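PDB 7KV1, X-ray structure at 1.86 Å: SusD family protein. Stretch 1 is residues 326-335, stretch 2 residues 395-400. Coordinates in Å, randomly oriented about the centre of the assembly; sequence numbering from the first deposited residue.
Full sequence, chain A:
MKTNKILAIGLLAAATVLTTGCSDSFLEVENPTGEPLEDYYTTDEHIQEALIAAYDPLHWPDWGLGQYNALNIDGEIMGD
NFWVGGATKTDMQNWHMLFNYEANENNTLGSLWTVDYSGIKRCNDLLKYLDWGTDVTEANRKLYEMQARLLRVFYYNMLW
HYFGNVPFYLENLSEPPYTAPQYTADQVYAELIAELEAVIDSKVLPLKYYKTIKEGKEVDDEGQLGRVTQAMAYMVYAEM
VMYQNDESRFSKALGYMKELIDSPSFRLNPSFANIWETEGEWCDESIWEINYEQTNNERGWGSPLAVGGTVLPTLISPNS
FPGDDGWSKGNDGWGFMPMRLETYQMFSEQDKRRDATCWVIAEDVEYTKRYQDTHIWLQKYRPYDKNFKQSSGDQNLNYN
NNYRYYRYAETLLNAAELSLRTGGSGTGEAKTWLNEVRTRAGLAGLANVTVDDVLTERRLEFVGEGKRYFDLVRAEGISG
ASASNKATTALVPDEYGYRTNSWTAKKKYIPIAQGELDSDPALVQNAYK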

# COMPACT_ATOMS: atom_id res chain seq x y z
N GLY A 326 12.46 -20.25 -14.60
CA GLY A 326 11.89 -20.18 -13.24
C GLY A 326 10.40 -20.47 -13.19
O GLY A 326 9.89 -20.72 -12.07
N TRP A 327 9.70 -20.44 -14.33
CA TRP A 327 8.23 -20.65 -14.36
C TRP A 327 7.84 -21.53 -15.54
O TRP A 327 8.05 -21.12 -16.69
CB TRP A 327 7.51 -19.30 -14.38
CG TRP A 327 6.05 -19.32 -14.03
CD1 TRP A 327 5.44 -19.97 -12.99
CD2 TRP A 327 5.02 -18.57 -14.69
NE1 TRP A 327 4.10 -19.70 -12.99
CE2 TRP A 327 3.82 -18.85 -14.02
CE3 TRP A 327 5.01 -17.72 -15.80
CZ2 TRP A 327 2.63 -18.26 -14.41
CZ3 TRP A 327 3.82 -17.16 -16.19
CH2 TRP A 327 2.66 -17.42 -15.49
N SER A 328 7.22 -22.68 -15.25
CA SER A 328 6.90 -23.74 -16.24
C SER A 328 5.71 -23.34 -17.12
O SER A 328 4.77 -22.63 -16.65
CB SER A 328 6.61 -25.04 -15.54
OG SER A 328 7.77 -25.45 -14.83
N LYS A 329 5.70 -23.86 -18.35
CA LYS A 329 4.52 -23.89 -19.24
C LYS A 329 3.35 -24.52 -18.46
O LYS A 329 3.64 -25.33 -17.57
CB LYS A 329 4.87 -24.66 -20.52
CG LYS A 329 3.94 -24.39 -21.69
CD LYS A 329 4.25 -25.15 -22.96
CE LYS A 329 3.56 -24.52 -24.15
NZ LYS A 329 3.17 -25.54 -25.15
N GLY A 330 2.11 -24.12 -18.76
CA GLY A 330 0.86 -24.69 -18.22
C GLY A 330 0.45 -24.09 -16.89
O GLY A 330 -0.46 -24.67 -16.22
N ASN A 331 1.08 -22.99 -16.48
CA ASN A 331 0.70 -22.23 -15.25
C ASN A 331 -0.18 -21.03 -15.66
O ASN A 331 -0.03 -20.53 -16.79
CB ASN A 331 1.95 -21.85 -14.44
CG ASN A 331 2.48 -23.03 -13.65
OD1 ASN A 331 1.80 -23.53 -12.76
ND2 ASN A 331 3.70 -23.46 -13.96
N ASP A 332 -1.12 -20.64 -14.81
CA ASP A 332 -2.10 -19.58 -15.13
C ASP A 332 -1.44 -18.21 -15.00
O ASP A 332 -0.74 -17.96 -13.97
CB ASP A 332 -3.31 -19.64 -14.20
CG ASP A 332 -4.48 -20.42 -14.78
OD1 ASP A 332 -4.25 -21.58 -15.21
OD2 ASP A 332 -5.60 -19.87 -14.81
N GLY A 333 -1.69 -17.36 -15.97
CA GLY A 333 -1.35 -15.93 -15.91
C GLY A 333 -2.49 -15.15 -16.52
O GLY A 333 -2.88 -15.46 -17.64
N TRP A 334 -3.06 -14.19 -15.79
CA TRP A 334 -4.30 -13.52 -16.21
C TRP A 334 -4.03 -12.18 -16.92
O TRP A 334 -4.99 -11.61 -17.44
CB TRP A 334 -5.24 -13.38 -15.03
CG TRP A 334 -5.68 -14.72 -14.53
CD1 TRP A 334 -5.42 -15.95 -15.07
CD2 TRP A 334 -6.51 -14.96 -13.38
NE1 TRP A 334 -5.98 -16.93 -14.29
CE2 TRP A 334 -6.66 -16.35 -13.26
CE3 TRP A 334 -7.09 -14.13 -12.42
CZ2 TRP A 334 -7.41 -16.93 -12.24
CZ3 TRP A 334 -7.81 -14.70 -11.40
CH2 TRP A 334 -7.99 -16.08 -11.33
N GLY A 335 -2.78 -11.76 -16.99
CA GLY A 335 -2.43 -10.62 -17.85
C GLY A 335 -2.96 -9.29 -17.33
O GLY A 335 -3.07 -8.37 -18.14
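Stretch 2, residues 395-400: QNLNYN

Two loops meet here, neither with a regular helix or strand, and the contact is small, about 329 Å² summed over both sides. The backbones stay apart: the nearest CA pairs are Asp332 CA to Leu397 CA at 6.8 Å and Asn331 CA to Asn396 CA at 7.2 Å, so at this point the two backbones run in roughly the same direction. That spacing leaves room for water, and side chains, backbone polar atoms and two waters do the joining.

Along stretch 1, the first touch is Trp327, buried, its CA-to-CB bond directed toward stretch 2. Its NE1 donates a hydrogen bond to Tyr399 OH at 3.0 Å, meeting the tyrosine ring at its edge, so two large aromatic residues are joined through their polar atoms. Ser328 and Lys329 lie out of reach, yet Ser328 O accepts from Asn331 ND2 at 3.0 Å, linking Asn331 back to the backbone three residues earlier.

Gly330, with a positive phi of 86° that favours glycine, offers its carbonyl: Gln395 NE2 reaches Gly330 O at 2.7 Å, though the poor angle makes this bond weak. The same amide nitrogen donates to Asp332 OD1 at 3.2 Å with better geometry. Gln395 thus bridges a backbone and a side-chain acceptor, although it is exposed and poorly ordered.

Between the two loops, water 1 accepts from Asp332 N at 2.7 Å and lies 2.6 Å from Asn396 O, while water 2 sits 2.6 Å from Asp332 O and 2.7 Å from Tyr399 OH. The backbone of Asp332 is therefore linked to stretch 2 on both its N and O.

Asp332 CB also packs on Leu397 CD1 at 4.0 Å, and its OD2 accepts from Trp334 NE1 at 3.0 Å, nearly linear at 176°. The same indole meets stretch 2 at its other ring, Trp334 CZ2 lying 4.1 Å from Leu397 CD2, an apolar end to a largely polar contact.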

# COMPACT_ATOMS: atom_id res chain seq x y z
N GLN A 395 -6.07 -25.87 -10.39
CA GLN A 395 -4.78 -25.29 -10.86
C GLN A 395 -4.06 -24.62 -9.68
O GLN A 395 -4.74 -24.28 -8.69
CB GLN A 395 -5.00 -24.28 -12.00
CG GLN A 395 -3.72 -23.82 -12.70
CD GLN A 395 -3.08 -24.84 -13.62
OE1 GLN A 395 -2.86 -26.01 -13.27
NE2 GLN A 395 -2.77 -24.39 -14.83
N ASN A 396 -2.74 -24.47 -9.78
CA ASN A 396 -1.90 -23.81 -8.73
C ASN A 396 -1.91 -22.29 -8.99
O ASN A 396 -1.11 -21.82 -9.82
CB ASN A 396 -0.51 -24.44 -8.65
CG ASN A 396 0.13 -24.25 -7.29
OD1 ASN A 396 -0.36 -23.48 -6.46
ND2 ASN A 396 1.24 -24.94 -7.06
N LEU A 397 -2.80 -21.56 -8.30
CA LEU A 397 -2.99 -20.08 -8.43
C LEU A 397 -2.21 -19.34 -7.33
O LEU A 397 -2.06 -18.11 -7.46
CB LEU A 397 -4.48 -19.76 -8.33
CG LEU A 397 -5.26 -19.67 -9.65
CD1 LEU A 397 -4.84 -20.73 -10.65
CD2 LEU A 397 -6.76 -19.75 -9.39
N ASN A 398 -1.75 -20.02 -6.27
CA ASN A 398 -1.20 -19.31 -5.08
C ASN A 398 0.31 -19.50 -4.93
O ASN A 398 0.83 -20.59 -5.22
CB ASN A 398 -1.94 -19.67 -3.80
CG ASN A 398 -3.39 -19.25 -3.89
OD1 ASN A 398 -3.76 -18.16 -3.44
ND2 ASN A 398 -4.20 -20.07 -4.54
N TYR A 399 0.96 -18.44 -4.45
CA TYR A 399 2.43 -18.29 -4.35
C TYR A 399 2.74 -17.81 -2.94
O TYR A 399 1.80 -17.39 -2.24
CB TYR A 399 2.92 -17.33 -5.44
CG TYR A 399 2.76 -17.85 -6.84
CD1 TYR A 399 1.58 -17.65 -7.55
CD2 TYR A 399 3.77 -18.55 -7.46
CE1 TYR A 399 1.42 -18.14 -8.83
CE2 TYR A 399 3.65 -19.02 -8.75
CZ TYR A 399 2.47 -18.80 -9.44
OH TYR A 399 2.28 -19.28 -10.68
N ASN A 400 4.00 -17.85 -2.53
CA ASN A 400 4.37 -17.57 -1.11
C ASN A 400 4.83 -16.12 -0.93
O ASN A 400 5.30 -15.79 0.18
CB ASN A 400 5.47 -18.52 -0.61
CG ASN A 400 6.75 -18.37 -1.39
OD1 ASN A 400 6.91 -17.42 -2.17
ND2 ASN A 400 7.66 -19.31 -1.23
O HOH W 1 -0.92 -21.85 -12.44
O HOH W 2 -0.22 -19.16 -11.70